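PDB 4W8O: luciferase-like enzymeAMP-CoA-ligase from Zophobas atratus, which probably activates carboxylic acids with ATP as acyl adenylates and transfers them to coenzyme A, like the acyl-CoA synthetases of the ANL superfamily. Local coordinates for residues A[320-325]-A[329-334]; A[336-341]-A[349-354]; A[212-217]-A[293-298]; A[408-411]-A[417-420]; A[200-205]-A[229-234]. All coordinates share one frame; numbering follows the deposited sequence.

How the contacts relate
Four of the five contacts form a connected group. Contact 1, a hairpin, shares a sheet with contacts 2 and 3: Gly-321 N lies 2.8 Å from Thr-296 O of contact 3, and Ile-332 N lies 2.8 Å from Lys-351 O of contact 2. Contact 4 belongs to a different, antiparallel sheet and is tied to contact 2 by Cys-349 N, 2.7 Å from Val-417 O. Contact 5, a pair of helices, stands apart, its nearest atoms about 5 Å from contact 1 and about 6 Å from contact 3. Contacts 1, 3 and 5 all contribute residues to the pocket holding the polyether P33, a probable crystallisation additive, whereas contacts 2 and 4 contribute none.

Contact 1 of 5, residues A[320-325]-A[329-334]; sequences FGYGMS and LLSIFH
Two consecutive backbone amides grip the carbonyl oxygen of Tyr-322, the signature of a classic beta bulge in the antiparallel hairpin formed by strands 317-324 and 328-332. Leu-330 N reaches Tyr-322 O at 2.7 Å in the carbonyl plane; Ser-331 N makes a longer bond to the same Tyr-322 O, 3.2 Å, and comes in tilted 15° from that plane. A return bond of 2.9 Å from Tyr-322 N to Ser-331 O completes the pair. The extra residue shifts the register by one, so that Gly-323 faces Leu-329 across 4.3 Å between CA atoms, where a CB on the glycine would press against the leucine backbone.

The bulge also points Leu-330 at the opposite strand. Its CD1 meets Tyr-322 CE2 at 3.9 Å and Met-324 SD at 4.1 Å. With CG anti to the backbone N (chi1 168°), Tyr-322 presents a ring edge to Ser-331 OG, 3.6 Å from Tyr-322 CD2. That hydroxyl is hydrogen-bonded to Cys-349 O, as Tyr-322 OH is to the carboxylate of Asp-407.

The run Gly-Tyr-Gly-Met-Ser resembles the motif that lines the adenylate site of ANL enzymes; Gly-321, Gly-323, Met-324, Ser-325 and Leu-329 line the pocket where P33 is bound. Where the strands part, a water donates to Phe-320 O and accepts from Phe-333 N, 2.8 Å away.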
# COMPACT_ATOMS: atom_id res chain seq x y z
N PHE A 320 -13.49 5.60 -7.17
CA PHE A 320 -13.78 4.61 -6.15
C PHE A 320 -13.29 3.27 -6.65
O PHE A 320 -13.81 2.76 -7.65
CB PHE A 320 -15.29 4.57 -5.88
CG PHE A 320 -15.68 3.67 -4.73
CD1 PHE A 320 -15.76 2.29 -4.90
CD2 PHE A 320 -15.99 4.21 -3.49
CE1 PHE A 320 -16.13 1.47 -3.84
CE2 PHE A 320 -16.36 3.39 -2.44
CZ PHE A 320 -16.43 2.03 -2.62
N GLY A 321 -12.31 2.69 -5.97
CA GLY A 321 -11.72 1.41 -6.35
C GLY A 321 -11.96 0.28 -5.36
O GLY A 321 -12.56 0.47 -4.29
N TYR A 322 -11.47 -0.90 -5.74
CA TYR A 322 -11.63 -2.13 -4.96
C TYR A 322 -10.33 -2.93 -5.01
O TYR A 322 -9.78 -3.17 -6.09
CB TYR A 322 -12.76 -2.94 -5.55
CG TYR A 322 -12.89 -4.37 -5.07
CD1 TYR A 322 -13.06 -4.67 -3.73
CD2 TYR A 322 -12.92 -5.42 -5.98
CE1 TYR A 322 -13.21 -5.98 -3.29
CE2 TYR A 322 -13.07 -6.73 -5.56
CZ TYR A 322 -13.21 -7.00 -4.22
OH TYR A 322 -13.37 -8.30 -3.81
N GLY A 323 -9.83 -3.33 -3.85
CA GLY A 323 -8.62 -4.13 -3.80
C GLY A 323 -8.41 -4.75 -2.45
O GLY A 323 -9.18 -4.55 -1.53
N MET A 324 -7.34 -5.52 -2.33
CA MET A 324 -7.00 -6.14 -1.09
C MET A 324 -5.51 -6.38 -0.98
O MET A 324 -4.79 -6.26 -1.97
CB MET A 324 -7.77 -7.45 -0.92
CG MET A 324 -7.75 -8.38 -2.12
SD MET A 324 -9.25 -9.40 -2.20
CE MET A 324 -8.89 -10.67 -0.99
N SER A 325 -5.06 -6.73 0.22
CA SER A 325 -3.64 -6.92 0.49
C SER A 325 -3.07 -8.05 -0.31
O SER A 325 -1.90 -8.01 -0.68
CB SER A 325 -3.42 -7.18 1.98
OG SER A 325 -3.98 -6.12 2.72
N LEU A 329 -4.80 -3.62 -6.36
CA LEU A 329 -5.99 -3.04 -6.97
C LEU A 329 -6.63 -4.00 -7.98
O LEU A 329 -5.96 -4.51 -8.87
CB LEU A 329 -5.61 -1.72 -7.65
CG LEU A 329 -6.70 -0.72 -8.02
CD1 LEU A 329 -7.68 -0.48 -6.89
CD2 LEU A 329 -6.04 0.59 -8.44
N LEU A 330 -7.93 -4.23 -7.82
CA LEU A 330 -8.67 -5.22 -8.61
C LEU A 330 -9.64 -4.60 -9.60
O LEU A 330 -9.80 -5.10 -10.72
CB LEU A 330 -9.44 -6.16 -7.68
CG LEU A 330 -8.58 -7.17 -6.94
CD1 LEU A 330 -9.47 -8.02 -6.03
CD2 LEU A 330 -7.79 -8.04 -7.92
N SER A 331 -10.32 -3.54 -9.19
CA SER A 331 -11.16 -2.79 -10.11
C SER A 331 -11.14 -1.31 -9.79
O SER A 331 -11.03 -0.92 -8.63
CB SER A 331 -12.59 -3.34 -10.11
OG SER A 331 -13.20 -3.24 -8.84
N ILE A 332 -11.25 -0.51 -10.85
CA ILE A 332 -11.23 0.95 -10.78
C ILE A 332 -11.52 1.49 -12.18
O ILE A 332 -11.22 0.83 -13.17
CB ILE A 332 -9.87 1.48 -10.27
CG1 ILE A 332 -9.93 2.99 -10.02
CG2 ILE A 332 -8.76 1.15 -11.26
CD1 ILE A 332 -8.83 3.50 -9.11
N PHE A 333 -12.10 2.69 -12.28
CA PHE A 333 -12.29 3.31 -13.60
C PHE A 333 -11.01 4.00 -14.07
O PHE A 333 -10.35 4.71 -13.31
CB PHE A 333 -13.42 4.34 -13.58
CG PHE A 333 -14.80 3.75 -13.62
CD1 PHE A 333 -15.18 2.89 -14.65
CD2 PHE A 333 -15.74 4.07 -12.64
CE1 PHE A 333 -16.45 2.35 -14.69
CE2 PHE A 333 -17.02 3.53 -12.69
CZ PHE A 333 -17.38 2.67 -13.71
N HIS A 334 -10.66 3.79 -15.34
CA HIS A 334 -9.58 4.54 -15.98
C HIS A 334 -10.02 6.00 -16.17
O HIS A 334 -11.11 6.26 -16.69
CB HIS A 334 -9.23 3.90 -17.32
CG HIS A 334 -7.94 4.41 -17.89
ND1 HIS A 334 -7.83 5.65 -18.48
CD2 HIS A 334 -6.71 3.85 -17.96
CE1 HIS A 334 -6.59 5.83 -18.89
NE2 HIS A 334 -5.89 4.75 -18.58
O HOH W 1 -13.24 4.10 -10.19

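Contact 2 of 5, residues A[336-341]-A[349-354]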
# COMPACT_ATOMS: atom_id res chain seq x y z
N GLU A 336 -9.28 8.59 -18.23
CA GLU A 336 -9.64 9.00 -19.60
C GLU A 336 -10.57 8.02 -20.33
O GLU A 336 -11.66 8.40 -20.75
CB GLU A 336 -8.37 9.22 -20.42
CG GLU A 336 -8.60 10.07 -21.66
CD GLU A 336 -7.65 9.72 -22.79
OE1 GLU A 336 -7.73 8.58 -23.30
OE2 GLU A 336 -6.83 10.58 -23.17
N ASP A 337 -10.13 6.77 -20.48
CA ASP A 337 -10.90 5.72 -21.18
C ASP A 337 -12.32 5.51 -20.64
O ASP A 337 -13.22 5.20 -21.41
CB ASP A 337 -10.17 4.37 -21.15
CG ASP A 337 -8.76 4.44 -21.70
OD1 ASP A 337 -8.47 5.29 -22.56
OD2 ASP A 337 -7.92 3.62 -21.26
N ASP A 338 -12.51 5.65 -19.33
CA ASP A 338 -13.82 5.46 -18.70
C ASP A 338 -14.49 6.77 -18.24
O ASP A 338 -15.42 6.74 -17.42
CB ASP A 338 -13.71 4.49 -17.51
CG ASP A 338 -13.21 3.10 -17.91
OD1 ASP A 338 -13.52 2.65 -19.03
OD2 ASP A 338 -12.51 2.46 -17.10
N LYS A 339 -14.02 7.91 -18.76
CA LYS A 339 -14.47 9.24 -18.28
C LYS A 339 -15.99 9.40 -18.33
O LYS A 339 -16.61 9.94 -17.41
CB LYS A 339 -13.77 10.37 -19.05
CG LYS A 339 -14.13 10.46 -20.52
CD LYS A 339 -13.09 11.23 -21.33
CE LYS A 339 -13.18 10.86 -22.80
NZ LYS A 339 -12.20 11.60 -23.64
N HIS A 340 -16.58 8.90 -19.41
CA HIS A 340 -18.03 8.87 -19.60
C HIS A 340 -18.75 8.10 -18.49
O HIS A 340 -19.71 8.60 -17.92
CB HIS A 340 -18.38 8.29 -20.98
CG HIS A 340 -17.27 7.52 -21.62
ND1 HIS A 340 -16.45 8.06 -22.60
CD2 HIS A 340 -16.80 6.27 -21.40
CE1 HIS A 340 -15.56 7.16 -22.96
NE2 HIS A 340 -15.74 6.07 -22.25
N LEU A 341 -18.27 6.89 -18.19
CA LEU A 341 -18.90 6.03 -17.18
C LEU A 341 -18.74 6.56 -15.75
O LEU A 341 -19.57 6.29 -14.88
CB LEU A 341 -18.36 4.60 -17.25
CG LEU A 341 -18.45 3.86 -18.58
CD1 LEU A 341 -18.19 2.37 -18.37
CD2 LEU A 341 -19.79 4.08 -19.26
N CYS A 349 -17.54 -0.52 -8.39
CA CYS A 349 -16.12 -0.47 -8.04
C CYS A 349 -15.23 -0.20 -9.27
O CYS A 349 -14.00 -0.29 -9.18
CB CYS A 349 -15.69 -1.80 -7.42
SG CYS A 349 -16.58 -2.21 -5.91
N GLY A 350 -15.85 0.12 -10.40
CA GLY A 350 -15.13 0.39 -11.64
C GLY A 350 -15.04 -0.87 -12.47
O GLY A 350 -15.82 -1.81 -12.30
N LYS A 351 -14.07 -0.88 -13.38
CA LYS A 351 -13.80 -2.03 -14.23
C LYS A 351 -12.47 -2.67 -13.84
O LYS A 351 -11.62 -2.01 -13.23
CB LYS A 351 -13.75 -1.59 -15.69
CG LYS A 351 -14.99 -0.83 -16.15
CD LYS A 351 -14.91 -0.42 -17.60
CE LYS A 351 -14.90 -1.62 -18.52
NZ LYS A 351 -15.16 -1.22 -19.93
N VAL A 352 -12.30 -3.94 -14.22
CA VAL A 352 -11.12 -4.73 -13.85
C VAL A 352 -9.82 -4.03 -14.24
O VAL A 352 -9.73 -3.39 -15.28
CB VAL A 352 -11.15 -6.14 -14.50
CG1 VAL A 352 -9.92 -6.93 -14.11
CG2 VAL A 352 -12.40 -6.90 -14.07
N SER A 353 -8.82 -4.13 -13.36
CA SER A 353 -7.54 -3.47 -13.57
C SER A 353 -6.71 -4.16 -14.66
O SER A 353 -6.98 -5.31 -15.01
CB SER A 353 -6.77 -3.41 -12.24
OG SER A 353 -6.81 -4.65 -11.58
N PRO A 354 -5.70 -3.45 -15.21
CA PRO A 354 -4.90 -4.04 -16.30
C PRO A 354 -4.26 -5.36 -15.91
O PRO A 354 -3.90 -5.56 -14.74
CB PRO A 354 -3.82 -2.98 -16.58
CG PRO A 354 -4.36 -1.71 -16.03
CD PRO A 354 -5.26 -2.08 -14.89
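Lys-351 lays the middle of its aliphatic chain against the carboxylate of Asp-338. Its CD is 3.7 Å from Asp-338 OD1 and 3.8 Å from Asp-338 OD2, so both oxygens are met by a methylene. The ammonium itself stays farther off: Lys-351 NZ is 4.3 Å from Asp-338 OD1, beyond salt-bridge range. A bend at chi3 (65°) turns the end of the lysine relative to its straighter first half. Leu-341 adds a loose apolar touch, its CD1 4.4 Å from the same Lys-351 CD.

One step outward, the aspartate has a firmer partner of its own. Asp-338 OD2 accepts a hydrogen bond from the backbone N of His-334, and a type I turn from Glu-336 to Lys-339, closed by a 3.1 Å bond from Lys-339 N to Glu-336 O, carries the residue. Phe-333 touches Asp-338, Leu-341 and Lys-351, linking the three side chains of the contact. The lysine is set by its backbone, which bonds to Ile-332 at the edge of the mixed sheet; just before it Gly-350 has a positive phi, 94°, that strongly favours glycine.

This surface contact thus joins the short helix 339-342 and its leading turn to edge strand 351-352. At this distance the opposite charges probably attract only mildly, which would tolerate some movement of the lysine, with the aspartate committed chiefly to the His-334 amide.

Contact 3 of 5, residues A[212-217]-A[293-298]; sequences CGYDCR and CLLTGG
One face of the Tyr-214 ring is covered by Leu-295, whose CD2 makes a CH-pi contact 3.9 Å from the ring centroid and 16° off the normal. CD2 is offset toward the rim; Leu-295 CD1, on the same side but beyond the ring outline, is 3.7 Å from Tyr-214 CE1. The contact packs the loop between helix 199-211 and strand 218-221 on strand 293-297 of the mixed sheet.

With CG set between the backbone N and the carbonyl carbon (chi1 57°), the tyrosine swings over the strand, and its CB lies 3.9 Å from Cys-293 SG. Leu-329 and Ile-332 of the neighbouring hairpin also touch Tyr-214, whose side chain comes within about 3 Å of the bound P33. A serine here would lose the ring that Leu-295 packs on and is likely to leave a gap in the pocket wall.

Next along the loop, Arg-217 grips the Asp-215 carboxylate side-on: NE meets Asp-215 OD1 in the guanidinium plane, though somewhat out of the carboxylate plane, while Arg-217 NH2 reaches the syn lone pair of Asp-215 OD2 at 2.7 Å. An Asx turn is closed by an almost straight bond from Arg-217 N to Asp-215 OD1, 3.0 Å.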
# COMPACT_ATOMS: atom_id res chain seq x y z
N CYS A 212 -3.34 1.69 -14.28
CA CYS A 212 -4.73 2.09 -14.03
C CYS A 212 -4.96 3.52 -14.49
O CYS A 212 -6.10 3.91 -14.75
CB CYS A 212 -5.10 1.94 -12.55
SG CYS A 212 -5.33 0.22 -12.04
N GLY A 213 -3.88 4.29 -14.58
CA GLY A 213 -3.88 5.56 -15.30
C GLY A 213 -4.14 6.80 -14.48
O GLY A 213 -4.11 7.91 -15.02
N TYR A 214 -4.39 6.65 -13.18
CA TYR A 214 -4.72 7.81 -12.36
C TYR A 214 -3.50 8.64 -11.98
O TYR A 214 -2.38 8.14 -11.89
CB TYR A 214 -5.54 7.40 -11.12
CG TYR A 214 -4.90 6.38 -10.20
CD1 TYR A 214 -3.98 6.77 -9.24
CD2 TYR A 214 -5.23 5.04 -10.29
CE1 TYR A 214 -3.40 5.84 -8.40
CE2 TYR A 214 -4.65 4.10 -9.47
CZ TYR A 214 -3.73 4.50 -8.52
OH TYR A 214 -3.15 3.59 -7.68
N ASP A 215 -3.74 9.94 -11.78
CA ASP A 215 -2.70 10.93 -11.52
C ASP A 215 -2.15 10.79 -10.09
O ASP A 215 -2.93 10.80 -9.13
CB ASP A 215 -3.31 12.33 -11.71
CG ASP A 215 -2.28 13.43 -11.79
OD1 ASP A 215 -1.15 13.27 -11.28
OD2 ASP A 215 -2.61 14.50 -12.35
N CYS A 216 -0.83 10.65 -9.97
CA CYS A 216 -0.14 10.52 -8.67
C CYS A 216 1.02 11.51 -8.50
O CYS A 216 1.85 11.33 -7.61
CB CYS A 216 0.46 9.11 -8.52
SG CYS A 216 -0.72 7.79 -8.18
N ARG A 217 1.10 12.53 -9.36
CA ARG A 217 2.28 13.40 -9.38
C ARG A 217 2.58 14.02 -8.01
O ARG A 217 3.73 14.14 -7.60
CB ARG A 217 2.12 14.49 -10.43
CG ARG A 217 2.17 13.98 -11.87
CD ARG A 217 1.77 15.07 -12.85
NE ARG A 217 0.39 15.50 -12.63
CZ ARG A 217 -0.15 16.61 -13.12
NH1 ARG A 217 0.56 17.43 -13.90
NH2 ARG A 217 -1.41 16.90 -12.85
N CYS A 293 -7.59 14.17 -8.74
CA CYS A 293 -8.00 12.80 -8.47
C CYS A 293 -8.19 12.49 -6.98
O CYS A 293 -7.23 12.49 -6.22
CB CYS A 293 -6.96 11.85 -9.08
SG CYS A 293 -7.50 10.13 -9.14
N LEU A 294 -9.43 12.21 -6.58
CA LEU A 294 -9.71 11.73 -5.24
C LEU A 294 -9.89 10.22 -5.28
O LEU A 294 -10.87 9.72 -5.84
CB LEU A 294 -10.96 12.41 -4.66
CG LEU A 294 -11.11 12.37 -3.14
CD1 LEU A 294 -12.17 13.37 -2.67
CD2 LEU A 294 -11.44 10.97 -2.63
N LEU A 295 -8.94 9.50 -4.69
CA LEU A 295 -8.92 8.04 -4.69
C LEU A 295 -9.56 7.53 -3.42
O LEU A 295 -9.26 8.00 -2.32
CB LEU A 295 -7.48 7.53 -4.80
CG LEU A 295 -6.76 7.86 -6.12
CD1 LEU A 295 -5.25 7.88 -5.95
CD2 LEU A 295 -7.17 6.89 -7.22
N THR A 296 -10.45 6.56 -3.55
CA THR A 296 -11.15 6.08 -2.38
C THR A 296 -11.66 4.68 -2.61
O THR A 296 -11.56 4.14 -3.71
CB THR A 296 -12.30 7.06 -1.99
OG1 THR A 296 -12.74 6.78 -0.66
CG2 THR A 296 -13.48 6.96 -2.98
N GLY A 297 -12.16 4.07 -1.55
CA GLY A 297 -12.74 2.74 -1.60
C GLY A 297 -12.58 2.09 -0.25
O GLY A 297 -11.97 2.69 0.65
N GLY A 298 -13.10 0.88 -0.10
CA GLY A 298 -12.93 0.10 1.13
C GLY A 298 -14.21 -0.04 1.92
O GLY A 298 -14.41 -1.04 2.61

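Contact 4 of 5, residues A[408-411]-A[417-420]; sequences IGYY and VYVI
Tyr-410 leans across the antiparallel hairpin of strands 403-411 and 417-422 to lie over the CB of Tyr-418 and the near part of its ring. From CB the chain turns between the backbone N and the carbonyl carbon (chi1 65°), which brings the ring back over the partner strand. Along one side, Tyr-410 CE1 comes 3.7 Å from Tyr-418 CB, with Ile-420 CG2 nearby; along the other, Tyr-410 CE2 is 3.5 Å from Tyr-418 CD1. The Tyr-418 CB sits over the Tyr-410 ring face in a CH-pi contact, 3.8 Å from the centroid. At the tip, Tyr-410 OH rests 3.6 Å from Tyr-418 CG, over the face of that ring. The two planes are only 12° apart, yet the rings are slid so far that they barely overlap. A glycine in place of Tyr-410 would take away this cover from Tyr-418, whose own ring is then likely to be freer to turn.

In the backbone, Tyr-410 and Tyr-418 form a hydrogen-bonded pair. Farther along, the bond from Ile-420 N to Ile-408 O, 2.8 Å, keeps the register. A CB on Gly-409 would clash with Tyr-418 O, which approaches Gly-409 CA to 3.1 Å in a CA-H...O contact.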
# COMPACT_ATOMS: atom_id res chain seq x y z
N ILE A 408 -18.93 -11.34 -2.12
CA ILE A 408 -20.04 -11.67 -3.00
C ILE A 408 -20.36 -10.42 -3.81
O ILE A 408 -20.44 -9.32 -3.25
CB ILE A 408 -21.29 -12.08 -2.18
CG1 ILE A 408 -21.02 -13.38 -1.42
CG2 ILE A 408 -22.51 -12.23 -3.07
CD1 ILE A 408 -20.54 -14.54 -2.26
N GLY A 409 -20.51 -10.60 -5.12
CA GLY A 409 -20.89 -9.51 -6.03
C GLY A 409 -21.35 -9.97 -7.42
O GLY A 409 -21.69 -11.14 -7.61
N TYR A 410 -21.35 -9.04 -8.37
CA TYR A 410 -21.76 -9.31 -9.75
C TYR A 410 -21.19 -8.19 -10.63
O TYR A 410 -20.72 -7.18 -10.11
CB TYR A 410 -23.30 -9.33 -9.86
CG TYR A 410 -23.93 -7.99 -9.58
CD1 TYR A 410 -24.30 -7.64 -8.28
CD2 TYR A 410 -24.13 -7.06 -10.59
CE1 TYR A 410 -24.87 -6.40 -8.01
CE2 TYR A 410 -24.71 -5.82 -10.33
CZ TYR A 410 -25.07 -5.50 -9.03
OH TYR A 410 -25.64 -4.28 -8.75
N TYR A 411 -21.27 -8.38 -11.95
CA TYR A 411 -20.87 -7.33 -12.91
C TYR A 411 -21.97 -6.99 -13.92
O TYR A 411 -22.92 -7.75 -14.11
CB TYR A 411 -19.58 -7.71 -13.66
CG TYR A 411 -19.69 -8.95 -14.51
CD1 TYR A 411 -19.51 -10.21 -13.95
CD2 TYR A 411 -19.98 -8.87 -15.87
CE1 TYR A 411 -19.62 -11.36 -14.72
CE2 TYR A 411 -20.09 -10.01 -16.65
CZ TYR A 411 -19.90 -11.25 -16.07
OH TYR A 411 -20.00 -12.39 -16.82
N VAL A 417 -18.05 -3.59 -12.06
CA VAL A 417 -18.07 -4.54 -10.95
C VAL A 417 -18.80 -3.95 -9.73
O VAL A 417 -18.68 -2.76 -9.43
CB VAL A 417 -16.62 -4.93 -10.56
CG1 VAL A 417 -16.62 -5.91 -9.39
CG2 VAL A 417 -15.89 -5.53 -11.75
N TYR A 418 -19.54 -4.80 -9.03
CA TYR A 418 -20.27 -4.41 -7.81
C TYR A 418 -20.02 -5.45 -6.73
O TYR A 418 -20.29 -6.64 -6.93
CB TYR A 418 -21.78 -4.33 -8.08
CG TYR A 418 -22.17 -3.24 -9.05
CD1 TYR A 418 -22.15 -3.47 -10.42
CD2 TYR A 418 -22.57 -1.99 -8.59
CE1 TYR A 418 -22.51 -2.47 -11.31
CE2 TYR A 418 -22.93 -0.99 -9.48
CZ TYR A 418 -22.90 -1.23 -10.84
OH TYR A 418 -23.25 -0.23 -11.71
N VAL A 419 -19.50 -5.00 -5.59
CA VAL A 419 -19.28 -5.86 -4.43
C VAL A 419 -20.39 -5.57 -3.45
O VAL A 419 -20.67 -4.41 -3.15
CB VAL A 419 -17.91 -5.57 -3.76
CG1 VAL A 419 -17.71 -6.45 -2.53
CG2 VAL A 419 -16.78 -5.78 -4.76
N ILE A 420 -21.04 -6.62 -2.94
CA ILE A 420 -22.21 -6.42 -2.09
C ILE A 420 -22.03 -6.89 -0.64
O ILE A 420 -22.54 -6.24 0.27
CB ILE A 420 -23.50 -6.99 -2.74
CG1 ILE A 420 -23.44 -8.51 -2.92
CG2 ILE A 420 -23.73 -6.33 -4.10
CD1 ILE A 420 -24.64 -9.09 -3.65

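Contact 5 of 5, residues A[200-205]-A[229-234]; sequences RSFLQI and TGMAIL
Two helices of the AMP-binding fold, 199-211 and the crossover helix 228-239, meet nearly at right angles, and Ala-232 of helix 228-239 lines the pocket that holds P33. Helix 199-211 follows strand 194-198, in the sheet of strands 179-184 and 194-198, while helix 228-239 is the helix of a beta-alpha-beta crossover between parallel strands 218-221 and 243-246 of another sheet. Segments 200-205 and 229-234 cross at -80° with 10.2 Å between their axes, so each helix offers just a couple of side chains.

Phe-202 does most of the bridging. Its CG lies anti to the backbone N (chi1 -169°), carrying the ring outward until the para carbon meets helix 228-239. Phe-202 CZ is 3.8 Å from Met-231 O and 3.9 Å from Met-231 CB, with Ala-232 N a little farther off; it is the ring edge, near the plane, that faces this backbone. These are van der Waals contacts, and no hydrogen bond links the two segments. A second touch lies nearer the pocket, where Ile-205 CG2 comes 4.3 Å from Ala-232 CB.

The joint is buried between several elements. Val-181 and Phe-183 of strand 179-184 touch both Phe-202 and Met-231, and Phe-20 of helix 20-30 stacks edge-to-face with Phe-202. His-197 of strand 194-198 packs beside Phe-202 and Ile-205, setting the crossing against the sheet of strands 179-184 and 194-198.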
# COMPACT_ATOMS: atom_id res chain seq x y z
N ARG A 200 8.62 -9.87 -7.36
CA ARG A 200 7.84 -9.80 -8.59
C ARG A 200 6.39 -9.41 -8.33
O ARG A 200 5.88 -8.47 -8.95
CB ARG A 200 7.93 -11.13 -9.35
CG ARG A 200 9.29 -11.31 -10.00
CD ARG A 200 9.42 -12.59 -10.82
NE ARG A 200 8.36 -12.75 -11.80
CZ ARG A 200 7.59 -13.83 -11.93
NH1 ARG A 200 7.76 -14.91 -11.15
NH2 ARG A 200 6.65 -13.85 -12.86
N SER A 201 5.73 -10.12 -7.40
CA SER A 201 4.32 -9.87 -7.15
C SER A 201 4.08 -8.46 -6.61
O SER A 201 3.16 -7.78 -7.06
CB SER A 201 3.70 -10.94 -6.25
OG SER A 201 3.99 -10.77 -4.88
N PHE A 202 4.91 -7.99 -5.68
CA PHE A 202 4.71 -6.64 -5.16
C PHE A 202 4.95 -5.59 -6.23
O PHE A 202 4.20 -4.62 -6.34
CB PHE A 202 5.57 -6.32 -3.94
CG PHE A 202 5.16 -5.04 -3.26
CD1 PHE A 202 3.99 -4.99 -2.53
CD2 PHE A 202 5.89 -3.88 -3.42
CE1 PHE A 202 3.56 -3.81 -1.93
CE2 PHE A 202 5.48 -2.71 -2.83
CZ PHE A 202 4.31 -2.67 -2.09
N LEU A 203 6.00 -5.77 -7.03
CA LEU A 203 6.27 -4.84 -8.11
C LEU A 203 5.13 -4.81 -9.15
O LEU A 203 4.91 -3.78 -9.79
CB LEU A 203 7.61 -5.16 -8.78
CG LEU A 203 8.81 -4.67 -7.94
CD1 LEU A 203 10.11 -5.15 -8.55
CD2 LEU A 203 8.81 -3.15 -7.82
N GLN A 204 4.40 -5.92 -9.30
CA GLN A 204 3.22 -5.91 -10.17
C GLN A 204 2.02 -5.22 -9.53
O GLN A 204 1.21 -4.62 -10.24
CB GLN A 204 2.85 -7.31 -10.66
CG GLN A 204 3.80 -7.83 -11.73
CD GLN A 204 4.06 -6.81 -12.84
OE1 GLN A 204 3.16 -6.47 -13.61
NE2 GLN A 204 5.30 -6.32 -12.92
N ILE A 205 1.90 -5.27 -8.21
CA ILE A 205 0.89 -4.44 -7.54
C ILE A 205 1.15 -2.98 -7.91
O ILE A 205 0.23 -2.24 -8.25
CB ILE A 205 0.90 -4.60 -6.01
CG1 ILE A 205 0.40 -5.99 -5.62
CG2 ILE A 205 0.04 -3.51 -5.37
CD1 ILE A 205 0.58 -6.35 -4.17
N THR A 229 -2.32 0.16 1.11
CA THR A 229 -2.36 1.46 0.42
C THR A 229 -1.12 2.31 0.71
O THR A 229 -0.57 2.96 -0.19
CB THR A 229 -3.62 2.25 0.78
OG1 THR A 229 -3.74 2.33 2.20
CG2 THR A 229 -4.85 1.56 0.21
N GLY A 230 -0.67 2.33 1.96
CA GLY A 230 0.55 3.05 2.31
C GLY A 230 1.75 2.58 1.50
O GLY A 230 2.44 3.38 0.87
N MET A 231 2.00 1.27 1.53
CA MET A 231 3.14 0.67 0.83
C MET A 231 3.00 0.78 -0.68
O MET A 231 3.99 1.06 -1.36
CB MET A 231 3.29 -0.81 1.22
CG MET A 231 3.87 -1.03 2.60
SD MET A 231 5.58 -0.46 2.72
CE MET A 231 6.42 -1.60 1.61
N ALA A 232 1.80 0.55 -1.20
CA ALA A 232 1.57 0.64 -2.64
C ALA A 232 1.73 2.09 -3.15
O ALA A 232 2.26 2.30 -4.26
CB ALA A 232 0.21 0.07 -3.01
N ILE A 233 1.31 3.08 -2.36
CA ILE A 233 1.48 4.49 -2.77
C ILE A 233 2.98 4.84 -2.80
O ILE A 233 3.45 5.43 -3.76
CB ILE A 233 0.68 5.47 -1.89
CG1 ILE A 233 -0.82 5.35 -2.19
CG2 ILE A 233 1.11 6.91 -2.12
CD1 ILE A 233 -1.71 5.96 -1.13
N LEU A 234 3.73 4.43 -1.79
CA LEU A 234 5.17 4.66 -1.80
C LEU A 234 5.81 4.08 -3.07
O LEU A 234 6.51 4.79 -3.80
CB LEU A 234 5.82 4.08 -0.54
CG LEU A 234 7.35 4.24 -0.40
CD1 LEU A 234 7.78 4.33 1.06
CD2 LEU A 234 8.12 3.13 -1.10